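Local coordinates for protein cytochrome P450 (Bacillus megaterium, PDB 5L91) that binds heme b and corticosterone and probably acts as a monooxygenase of the cytochrome P450 family, at residues 20-25 with 386-391; 42-47 with 312-317; 82-87 with 94-99. One frame throughout, in Å; residues are numbered along the deposited sequence.

Contact 1 of 3, residues 20-25 with 386-391. With C0R (corticosterone), chain F.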
# COMPACT_ATOMS: atom_id res chain seq x y z
N GLU A 20 15.61 9.02 -12.98
CA GLU A 20 16.49 8.86 -11.84
C GLU A 20 15.93 9.62 -10.65
O GLU A 20 15.73 9.06 -9.56
CB GLU A 20 17.90 9.34 -12.22
CG GLU A 20 18.40 8.71 -13.54
CD GLU A 20 18.59 7.18 -13.46
OE1 GLU A 20 18.97 6.68 -12.37
OE2 GLU A 20 18.34 6.49 -14.48
N GLU A 21 15.57 10.89 -10.86
CA GLU A 21 15.18 11.72 -9.73
C GLU A 21 13.70 11.59 -9.36
O GLU A 21 13.35 11.92 -8.22
CB GLU A 21 15.63 13.15 -10.02
CG GLU A 21 17.18 13.21 -10.34
CD GLU A 21 18.11 12.51 -9.29
OE1 GLU A 21 18.22 13.01 -8.14
OE2 GLU A 21 18.76 11.48 -9.61
N ARG A 22 12.82 11.07 -10.24
CA ARG A 22 11.51 10.62 -9.75
C ARG A 22 11.66 9.46 -8.79
O ARG A 22 10.77 9.22 -7.96
CB ARG A 22 10.53 10.11 -10.82
CG ARG A 22 10.05 11.07 -11.88
CD ARG A 22 8.80 10.46 -12.55
NE ARG A 22 8.03 11.45 -13.29
CZ ARG A 22 7.04 12.17 -12.75
NH1 ARG A 22 6.70 12.00 -11.47
NH2 ARG A 22 6.38 13.06 -13.49
N PHE A 23 12.76 8.71 -8.89
CA PHE A 23 12.97 7.58 -8.01
C PHE A 23 13.95 7.93 -6.92
O PHE A 23 14.36 7.06 -6.15
CB PHE A 23 13.43 6.38 -8.82
CG PHE A 23 13.05 5.06 -8.20
CD1 PHE A 23 11.72 4.78 -7.83
CD2 PHE A 23 14.01 4.10 -8.03
CE1 PHE A 23 11.41 3.55 -7.26
CE2 PHE A 23 13.71 2.89 -7.51
CZ PHE A 23 12.42 2.60 -7.13
N ASN A 24 14.31 9.21 -6.84
CA ASN A 24 15.13 9.77 -5.78
C ASN A 24 14.50 11.07 -5.31
O ASN A 24 15.00 12.16 -5.58
CB ASN A 24 16.55 9.99 -6.28
CG ASN A 24 17.42 10.65 -5.25
OD1 ASN A 24 17.20 10.49 -4.05
ND2 ASN A 24 18.40 11.41 -5.71
N PRO A 25 13.36 11.00 -4.62
CA PRO A 25 12.87 12.18 -3.91
C PRO A 25 13.61 12.46 -2.60
O PRO A 25 13.32 13.46 -1.94
CB PRO A 25 11.42 11.82 -3.64
CG PRO A 25 11.52 10.33 -3.38
CD PRO A 25 12.50 9.83 -4.39
N PRO A 386 9.74 4.89 -12.98
CA PRO A 386 9.01 5.10 -11.73
C PRO A 386 7.54 5.43 -11.98
O PRO A 386 7.18 6.07 -12.96
CB PRO A 386 9.72 6.30 -11.11
CG PRO A 386 11.02 6.39 -11.85
CD PRO A 386 10.73 5.94 -13.23
N ILE A 387 6.69 4.99 -11.06
CA ILE A 387 5.34 5.49 -11.00
C ILE A 387 5.39 6.99 -10.84
O ILE A 387 6.18 7.53 -10.03
CB ILE A 387 4.59 4.83 -9.83
CG1 ILE A 387 4.43 3.31 -10.10
CG2 ILE A 387 3.25 5.47 -9.61
CD1 ILE A 387 3.86 2.52 -8.93
N GLU A 388 4.57 7.68 -11.59
CA GLU A 388 4.54 9.14 -11.54
C GLU A 388 3.62 9.54 -10.41
O GLU A 388 2.41 9.53 -10.56
CB GLU A 388 4.05 9.72 -12.85
CG GLU A 388 4.98 9.56 -14.02
CD GLU A 388 4.30 10.03 -15.29
OE1 GLU A 388 4.29 11.26 -15.55
OE2 GLU A 388 3.75 9.16 -16.00
N SER A 389 4.21 9.87 -9.27
CA SER A 389 3.43 10.17 -8.08
C SER A 389 4.37 10.70 -7.02
O SER A 389 5.55 10.34 -7.00
CB SER A 389 2.71 8.92 -7.55
OG SER A 389 2.14 9.14 -6.30
N THR A 390 3.83 11.56 -6.15
CA THR A 390 4.57 12.04 -5.00
C THR A 390 4.20 11.27 -3.75
O THR A 390 5.03 11.13 -2.84
CB THR A 390 4.34 13.56 -4.77
OG1 THR A 390 2.94 13.84 -4.55
CG2 THR A 390 4.82 14.34 -5.99
N PHE A 391 2.98 10.75 -3.70
CA PHE A 391 2.56 10.03 -2.52
C PHE A 391 2.95 8.55 -2.56
O PHE A 391 3.04 7.90 -1.51
CB PHE A 391 1.07 10.18 -2.35
CG PHE A 391 0.67 11.50 -1.83
CD1 PHE A 391 0.59 12.61 -2.66
CD2 PHE A 391 0.39 11.64 -0.51
CE1 PHE A 391 0.23 13.84 -2.13
CE2 PHE A 391 0.04 12.85 0.02
CZ PHE A 391 -0.03 13.95 -0.77
C1 C0R F . -3.11 11.59 -0.35
C2 C0R F . -2.90 10.46 0.64
C3 C0R F . -3.92 10.39 1.88
C4 C0R F . -5.45 10.85 1.54
C5 C0R F . -5.63 11.71 0.26
C6 C0R F . -7.04 12.29 -0.19
C7 C0R F . -6.99 13.89 -0.05
C8 C0R F . -5.84 14.43 -0.86
C9 C0R F . -4.44 13.69 -0.67
C10 C0R F . -4.47 12.13 -0.67
C11 C0R F . -3.40 14.34 -1.69
C12 C0R F . -3.38 15.99 -1.59
C13 C0R F . -4.74 16.69 -1.52
C14 C0R F . -5.76 15.92 -0.50
C15 C0R F . -6.89 16.60 -0.56
C16 C0R F . -6.38 18.13 -0.57
C17 C0R F . -4.73 17.92 -0.94
C18 C0R F . -5.35 16.69 -2.96
C19 C0R F . -4.91 11.60 -2.06
C20 C0R F . -4.16 19.08 -1.80
C21 C0R F . -2.63 19.23 -1.88
O1 C0R F . -3.63 10.01 3.01
O2 C0R F . -3.71 13.95 -2.91
O3 C0R F . -4.93 19.84 -2.38
O4 C0R F . -2.27 19.87 -3.09
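With CG beside the backbone N (chi1 -63°) and an extended chain from there to NE, Arg22 carries its guanidinium across to Glu388, which leaves its own backbone in the same first rotamer (chi1 -69°). The glutamate's aliphatic part does most of the touching: Glu388 CG sits over the centre of the guanidinium face, 3.6 Å from Arg22 CZ. The carboxylate beyond it is turned 70° from the guanidinium plane. Arg22 NH2 and Glu388 OE1 therefore form a salt bridge of charges only, at 3.4 Å, with the oxygen well out of the guanidinium plane and no N-H aimed at it. Glu388 OE2 has a second, long and weak ion pair with Lys396. Nearer the backbone, Arg22 CB and Phe23 CB each lie 3.9 Å from Pro386 CG, sharing the proline ring. The Phe23 ring goes on to stack with Tyr393 and meets Tyr256 edge-to-face.

At the other end of 386-391, Phe391 lays one ring face against the corticosterone of chain F, its CE2 3.4 Å from steroid C1 and its CZ 3.5 Å from steroid C11. Cutting this ring back to an alanine would probably open a gap beside the steroid and leave C1 and C11 without their flat support.

No hydrogen bond runs directly between 20-25 and 386-391, though Tyr393 OH, just beyond the segment, bonds Phe23 O. Between the two segments, apolar contact with Pro386 and undirected charge attraction do the holding, a chemistry likely to tolerate small shifts of the arginine.

Contact 2 of 3, residues 42-47 with 312-317. With C0R (corticosterone), chain F.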
# COMPACT_ATOMS: atom_id res chain seq x y z
N GLU A 42 2.47 27.24 -0.56
CA GLU A 42 1.33 28.11 -0.85
C GLU A 42 0.58 27.66 -2.09
O GLU A 42 -0.64 27.79 -2.17
CB GLU A 42 1.79 29.56 -1.02
CG GLU A 42 0.68 30.58 -1.39
CD GLU A 42 -0.27 30.93 -0.23
OE1 GLU A 42 0.17 30.92 0.94
OE2 GLU A 42 -1.45 31.23 -0.49
N GLU A 43 1.31 27.10 -3.05
CA GLU A 43 0.71 26.58 -4.27
C GLU A 43 -0.19 25.39 -3.98
O GLU A 43 -1.35 25.33 -4.40
CB GLU A 43 1.82 26.19 -5.21
CG GLU A 43 1.46 26.09 -6.65
CD GLU A 43 2.72 26.00 -7.50
OE1 GLU A 43 2.82 26.74 -8.50
OE2 GLU A 43 3.65 25.27 -7.10
N ARG A 44 0.35 24.40 -3.25
CA ARG A 44 -0.36 23.20 -2.86
C ARG A 44 -1.26 23.42 -1.66
O ARG A 44 -2.07 22.54 -1.34
CB ARG A 44 0.69 22.12 -2.58
CG ARG A 44 1.26 21.57 -3.87
CD ARG A 44 2.33 20.51 -3.60
NE ARG A 44 2.04 19.62 -2.48
CZ ARG A 44 2.80 19.51 -1.39
NH1 ARG A 44 3.90 20.23 -1.27
NH2 ARG A 44 2.46 18.68 -0.43
N GLN A 45 -1.12 24.55 -0.98
CA GLN A 45 -1.97 24.86 0.16
C GLN A 45 -1.88 23.78 1.24
O GLN A 45 -2.89 23.33 1.78
CB GLN A 45 -3.42 25.07 -0.29
CG GLN A 45 -3.64 26.40 -1.03
CD GLN A 45 -3.83 27.55 -0.07
OE1 GLN A 45 -4.78 27.57 0.72
NE2 GLN A 45 -2.94 28.52 -0.14
N VAL A 46 -0.65 23.39 1.59
CA VAL A 46 -0.47 22.39 2.63
C VAL A 46 0.78 22.68 3.44
O VAL A 46 1.72 23.32 2.96
CB VAL A 46 -0.36 20.95 2.07
CG1 VAL A 46 -1.64 20.52 1.31
CG2 VAL A 46 0.90 20.84 1.19
N TRP A 47 0.76 22.18 4.66
CA TRP A 47 1.96 22.08 5.47
C TRP A 47 2.61 20.74 5.20
O TRP A 47 2.00 19.70 5.46
CB TRP A 47 1.67 22.19 6.96
CG TRP A 47 1.25 23.50 7.44
CD1 TRP A 47 -0.02 23.89 7.70
CD2 TRP A 47 2.09 24.60 7.77
NE1 TRP A 47 -0.03 25.17 8.18
CE2 TRP A 47 1.25 25.64 8.22
CE3 TRP A 47 3.47 24.82 7.74
CZ2 TRP A 47 1.73 26.88 8.62
CZ3 TRP A 47 3.96 26.05 8.13
CH2 TRP A 47 3.08 27.08 8.57
N HIS A 312 -4.51 22.00 5.82
CA HIS A 312 -4.15 20.65 5.40
C HIS A 312 -2.68 20.34 5.72
O HIS A 312 -1.81 21.20 5.55
CB HIS A 312 -4.40 20.52 3.91
CG HIS A 312 -5.84 20.39 3.56
ND1 HIS A 312 -6.27 19.75 2.43
CD2 HIS A 312 -6.95 20.76 4.24
CE1 HIS A 312 -7.59 19.76 2.40
NE2 HIS A 312 -8.02 20.36 3.49
N VAL A 313 -2.42 19.10 6.17
CA VAL A 313 -1.09 18.63 6.55
C VAL A 313 -0.72 17.39 5.75
O VAL A 313 -1.48 16.43 5.70
CB VAL A 313 -1.00 18.30 8.05
CG1 VAL A 313 0.45 17.93 8.43
CG2 VAL A 313 -1.49 19.43 8.86
N VAL A 314 0.49 17.37 5.21
CA VAL A 314 1.05 16.22 4.51
C VAL A 314 2.32 15.77 5.24
O VAL A 314 3.41 16.30 5.00
CB VAL A 314 1.35 16.56 3.05
CG1 VAL A 314 2.05 15.40 2.40
CG2 VAL A 314 0.04 16.91 2.30
N PRO A 315 2.21 14.77 6.11
CA PRO A 315 3.41 14.14 6.72
C PRO A 315 4.08 13.16 5.76
O PRO A 315 3.42 12.30 5.16
CB PRO A 315 2.84 13.42 7.94
CG PRO A 315 1.48 13.05 7.54
CD PRO A 315 0.97 14.11 6.56
N TRP A 316 5.40 13.29 5.63
CA TRP A 316 6.21 12.51 4.67
C TRP A 316 6.96 11.41 5.41
O TRP A 316 8.13 11.56 5.81
CB TRP A 316 7.19 13.41 3.92
CG TRP A 316 6.52 14.39 3.05
CD1 TRP A 316 5.99 15.57 3.43
CD2 TRP A 316 6.29 14.27 1.64
NE1 TRP A 316 5.46 16.21 2.36
CE2 TRP A 316 5.62 15.43 1.25
CE3 TRP A 316 6.57 13.30 0.69
CZ2 TRP A 316 5.21 15.65 -0.06
CZ3 TRP A 316 6.18 13.51 -0.60
CH2 TRP A 316 5.52 14.69 -0.97
N MET A 317 6.29 10.28 5.59
CA MET A 317 6.98 9.13 6.16
C MET A 317 8.23 8.80 5.37
O MET A 317 9.26 8.46 5.95
CB MET A 317 6.07 7.91 6.20
CG MET A 317 4.84 8.08 6.99
SD MET A 317 3.41 8.50 5.98
CE MET A 317 3.14 6.98 5.07
C1 C0R F . -3.11 11.59 -0.35
C2 C0R F . -2.90 10.46 0.64
C3 C0R F . -3.92 10.39 1.88
C4 C0R F . -5.45 10.85 1.54
C5 C0R F . -5.63 11.71 0.26
C6 C0R F . -7.04 12.29 -0.19
C7 C0R F . -6.99 13.89 -0.05
C8 C0R F . -5.84 14.43 -0.86
C9 C0R F . -4.44 13.69 -0.67
C10 C0R F . -4.47 12.13 -0.67
C11 C0R F . -3.40 14.34 -1.69
C12 C0R F . -3.38 15.99 -1.59
C13 C0R F . -4.74 16.69 -1.52
C14 C0R F . -5.76 15.92 -0.50
C15 C0R F . -6.89 16.60 -0.56
C16 C0R F . -6.38 18.13 -0.57
C17 C0R F . -4.73 17.92 -0.94
C18 C0R F . -5.35 16.69 -2.96
C19 C0R F . -4.91 11.60 -2.06
C20 C0R F . -4.16 19.08 -1.80
C21 C0R F . -2.63 19.23 -1.88
O1 C0R F . -3.63 10.01 3.01
O2 C0R F . -3.71 13.95 -2.91
O3 C0R F . -4.93 19.84 -2.38
O4 C0R F . -2.27 19.87 -3.09
O HOH W 1 -4.39 24.01 3.60
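Trp47 and Val313 pair as parallel strand neighbours: Trp47 N gives a straight bond to His312 O (2.9 Å, 174°), and Trp47 O receives an equally straight one from Val314 N at 2.8 Å. A water accepts from His312 N at 3.0 Å and lies close to Gln45 O, beside the G1 beta bulge that Gln45 and Val46 form opposite Asp41.

On one face of the sheet Val46 CG1 lies 3.8 Å from His312 CB, the two side chains crossing at a slant. The same methyl meets C21 of the corticosterone of chain F at 3.6 Å. His312 turns a ring edge to that steroid, C16 lying in the ring plane and 3.4 Å from His312 ND1, while steroid O4 makes a weak hydrogen bond to Arg44 O. Arg44 itself bends at chi3 (39°), which brings its guanidinium back so that Val46 CG2 lies over one face and Val314 CG2 at the edge. Arg44 NH2 approaches the edge of the Trp316 ring, 4.1 Å from CZ2, with the two planes 77° apart. Salt bridges from Arg44 NH1 to Asp41 and Asp48 fix this group, and Asp48 also accepts from Trp316 NE1.

The other face holds Trp47, whose NE1 bonds Glu311 and whose ring meets Trp40 edge-to-face. In the large mixed sheet of the P450 fold, strand 46-49 lies between 38-41 and 312-315; beyond the latter comes 294-296, which carries the heme-binding Arg294. Helix 52-60 packs against Val313 and Pro315 through Val55 and Val58.

Contact 3 of 3, residues 82-87 with 94-99. With HEM (protoporphyrin IX containing Fe), chain C; C0R (corticosterone), chain E.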
# COMPACT_ATOMS: atom_id res chain seq x y z
N THR A 82 -17.11 6.92 3.07
CA THR A 82 -17.24 6.88 4.52
C THR A 82 -16.59 5.64 5.10
O THR A 82 -16.96 5.21 6.21
CB THR A 82 -18.72 6.95 4.88
OG1 THR A 82 -19.42 5.93 4.16
CG2 THR A 82 -19.28 8.31 4.51
N SER A 83 -15.63 5.06 4.39
CA SER A 83 -14.95 3.86 4.89
C SER A 83 -13.88 4.23 5.92
O SER A 83 -13.58 5.40 6.17
CB SER A 83 -14.34 3.06 3.73
OG SER A 83 -13.18 3.71 3.23
N LEU A 84 -13.31 3.18 6.54
CA LEU A 84 -12.48 3.28 7.74
C LEU A 84 -11.44 4.40 7.69
O LEU A 84 -11.25 5.15 8.65
CB LEU A 84 -11.78 1.92 7.94
CG LEU A 84 -10.97 1.70 9.18
CD1 LEU A 84 -11.89 1.60 10.37
CD2 LEU A 84 -10.13 0.46 8.96
N ILE A 85 -10.76 4.52 6.55
CA ILE A 85 -9.59 5.38 6.47
C ILE A 85 -9.95 6.85 6.42
O ILE A 85 -9.05 7.70 6.58
CB ILE A 85 -8.77 4.95 5.24
CG1 ILE A 85 -7.36 5.46 5.38
CG2 ILE A 85 -9.39 5.49 3.91
CD1 ILE A 85 -6.36 4.82 4.39
N ASN A 86 -11.24 7.17 6.22
CA ASN A 86 -11.69 8.54 6.08
C ASN A 86 -12.54 9.01 7.23
O ASN A 86 -13.29 9.97 7.07
CB ASN A 86 -12.53 8.72 4.83
CG ASN A 86 -11.75 8.67 3.63
OD1 ASN A 86 -10.56 8.87 3.64
ND2 ASN A 86 -12.43 8.55 2.53
N ILE A 87 -12.47 8.36 8.37
CA ILE A 87 -13.29 8.79 9.48
C ILE A 87 -12.44 8.90 10.72
O ILE A 87 -11.39 8.26 10.84
CB ILE A 87 -14.50 7.84 9.69
CG1 ILE A 87 -14.06 6.41 9.86
CG2 ILE A 87 -15.42 7.93 8.51
CD1 ILE A 87 -15.24 5.48 10.32
N GLU A 94 -15.18 2.24 16.50
CA GLU A 94 -16.21 1.20 16.39
C GLU A 94 -16.00 0.37 15.14
O GLU A 94 -16.03 -0.86 15.17
CB GLU A 94 -17.62 1.83 16.29
CG GLU A 94 -18.13 2.67 17.42
CD GLU A 94 -19.41 3.43 17.02
OE1 GLU A 94 -20.19 2.96 16.14
OE2 GLU A 94 -19.60 4.54 17.55
N MET A 95 -15.77 1.04 14.01
CA MET A 95 -15.58 0.31 12.77
C MET A 95 -14.31 -0.51 12.83
O MET A 95 -14.27 -1.66 12.37
CB MET A 95 -15.53 1.28 11.60
CG MET A 95 -15.67 0.55 10.27
SD MET A 95 -15.64 1.65 8.85
CE MET A 95 -17.23 2.51 9.02
N ARG A 96 -13.25 0.05 13.41
CA ARG A 96 -11.98 -0.65 13.43
C ARG A 96 -12.10 -1.93 14.23
O ARG A 96 -11.64 -3.00 13.80
CB ARG A 96 -10.92 0.27 14.01
CG ARG A 96 -9.58 -0.39 14.14
CD ARG A 96 -8.81 -0.20 12.90
NE ARG A 96 -7.62 -1.04 12.88
CZ ARG A 96 -6.50 -0.71 12.26
NH1 ARG A 96 -6.41 0.43 11.60
NH2 ARG A 96 -5.48 -1.54 12.29
N ALA A 97 -12.75 -1.87 15.39
CA ALA A 97 -12.87 -3.06 16.21
C ALA A 97 -13.59 -4.18 15.46
O ALA A 97 -13.26 -5.36 15.62
CB ALA A 97 -13.59 -2.73 17.51
N LEU A 98 -14.57 -3.83 14.64
CA LEU A 98 -15.29 -4.85 13.90
C LEU A 98 -14.44 -5.43 12.78
O LEU A 98 -14.35 -6.65 12.65
CB LEU A 98 -16.58 -4.25 13.33
CG LEU A 98 -17.58 -4.00 14.44
CD1 LEU A 98 -18.64 -3.03 13.99
CD2 LEU A 98 -18.17 -5.34 14.85
N VAL A 99 -13.85 -4.58 11.94
CA VAL A 99 -13.12 -5.15 10.81
C VAL A 99 -11.85 -5.84 11.29
O VAL A 99 -11.31 -6.69 10.58
CB VAL A 99 -12.82 -4.10 9.71
CG1 VAL A 99 -14.09 -3.54 9.16
CG2 VAL A 99 -11.91 -2.95 10.23
CHA HEM C . -3.94 1.95 6.39
CHB HEM C . 0.23 1.50 4.02
CHC HEM C . -1.01 -2.86 2.40
CHD HEM C . -5.42 -2.03 4.16
C1A HEM C . -2.67 2.18 5.92
C2A HEM C . -1.85 3.33 6.24
C3A HEM C . -0.71 3.20 5.56
C4A HEM C . -0.77 1.97 4.81
CMA HEM C . 0.49 4.16 5.51
CAA HEM C . -2.30 4.49 7.14
CBA HEM C . -3.11 5.47 6.31
CGA HEM C . -3.56 6.63 7.20
O1A HEM C . -3.15 6.70 8.37
O2A HEM C . -4.39 7.45 6.77
C1B HEM C . 0.27 0.26 3.45
C2B HEM C . 1.43 -0.29 2.82
C3B HEM C . 1.08 -1.48 2.33
C4B HEM C . -0.29 -1.72 2.70
CMB HEM C . 2.78 0.45 2.69
CAB HEM C . 1.93 -2.51 1.56
CBB HEM C . 3.19 -2.78 1.85
C1C HEM C . -2.32 -3.06 2.76
C2C HEM C . -3.09 -4.25 2.59
C3C HEM C . -4.31 -4.01 3.11
C4C HEM C . -4.33 -2.66 3.59
CMC HEM C . -2.53 -5.55 1.99
CAC HEM C . -5.55 -4.93 3.18
CBC HEM C . -5.71 -5.89 2.26
C1D HEM C . -5.40 -0.88 4.89
C2D HEM C . -6.53 -0.32 5.56
C3D HEM C . -6.13 0.79 6.17
C4D HEM C . -4.73 0.94 5.91
CMD HEM C . -7.96 -0.93 5.53
CAD HEM C . -7.00 1.78 7.03
CBD HEM C . -6.94 1.50 8.51
CGD HEM C . -7.68 2.54 9.30
O1D HEM C . -8.03 2.17 10.44
O2D HEM C . -7.97 3.66 8.79
NA HEM C . -1.97 1.36 5.06
NB HEM C . -0.78 -0.62 3.37
NC HEM C . -3.10 -2.12 3.36
ND HEM C . -4.28 -0.10 5.12
FE HEM C . -2.49 -0.44 4.34
C1 C0R E . -9.65 6.35 -1.26
C2 C0R E . -9.02 5.07 -0.76
C3 C0R E . -7.57 5.29 -0.10
C4 C0R E . -7.37 6.66 0.76
C5 C0R E . -8.54 7.67 0.62
C6 C0R E . -8.43 9.00 1.46
C7 C0R E . -9.07 10.17 0.54
C8 C0R E . -10.42 9.97 -0.09
C9 C0R E . -10.36 8.69 -1.02
C10 C0R E . -9.82 7.42 -0.27
C11 C0R E . -11.73 8.53 -1.86
C12 C0R E . -12.22 9.92 -2.54
C13 C0R E . -12.26 11.10 -1.57
C14 C0R E . -10.79 11.27 -0.86
C15 C0R E . -10.89 12.38 -0.14
C16 C0R E . -11.63 13.37 -1.19
C17 C0R E . -12.46 12.27 -2.21
C18 C0R E . -13.37 10.87 -0.48
C19 C0R E . -10.92 6.90 0.68
C20 C0R E . -13.95 12.61 -2.46
C21 C0R E . -14.71 11.92 -3.62
O1 C0R E . -6.68 4.46 -0.19
O2 C0R E . -12.75 8.12 -1.12
O3 C0R E . -14.50 13.42 -1.73
O4 C0R E . -14.13 12.31 -4.87
O HOH W 2 -3.02 0.55 2.62
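Met95 reaches from its helix to the loop at Leu84, CG lying opposite its backbone N (chi1 -166°). Its CB meets Leu84 CD1 at 3.9 Å, and CG touches the same methyl. SD lies against the loop backbone, 3.6 Å from Leu84 N. A bend at chi3 (-70°) then turns CE toward Ile87 CD1, 3.8 Å away, where the two side chains cross at about a right angle; Thr82 O is the methyl's other neighbour.

The same Leu84 methyl, CD1, also lies 3.7 Å from Arg96 N, and Leu84 CD2 meets Val99 CG2 at 4.1 Å, close to a heme propionate. Arg96 gives NH1 to that propionate, bonding HEM O1D at 2.6 Å (141°) with the oxygen at the guanidinium edge. Its other nitrogens have partners of their own: NH2 bonds Phe351 O and NE bonds Asn100 OD1. His92, His350 and Arg294 also bond the heme, while Ile85 points away from the helix and packs its CG2 on the corticosterone of chain E.

Helix 91-99 corresponds to helix C of the P450 fold, and 82-87 to the loop leading into it. The apolar joint sets the loop between helix and steroid, while the arginine's positive charge probably offsets the propionate's negative charge and helps fix the heme's position.

Overall arrangement
Along the chain the first halves come in the order contact 1, contact 2, contact 3; the chain finishes contact 3 at once through helix 91-99, returns to contact 2 at strand 312-315 and closes contact 1 last. Contacts 1 and 2 have centres 17 Å apart and touch, Thr390 O on Trp316 and Phe391 on Val314, and both border the corticosterone of chain F. Contact 3 lies apart, its centre 31 Å from contact 1 and 24 Å from contact 2, by the heme and another corticosterone. The N-terminal part thus supplies a strand of the mixed sheet and packs on the loop before strand 399-401, while contact 3 joins helix 91-99 to the loop before it, beside the heme.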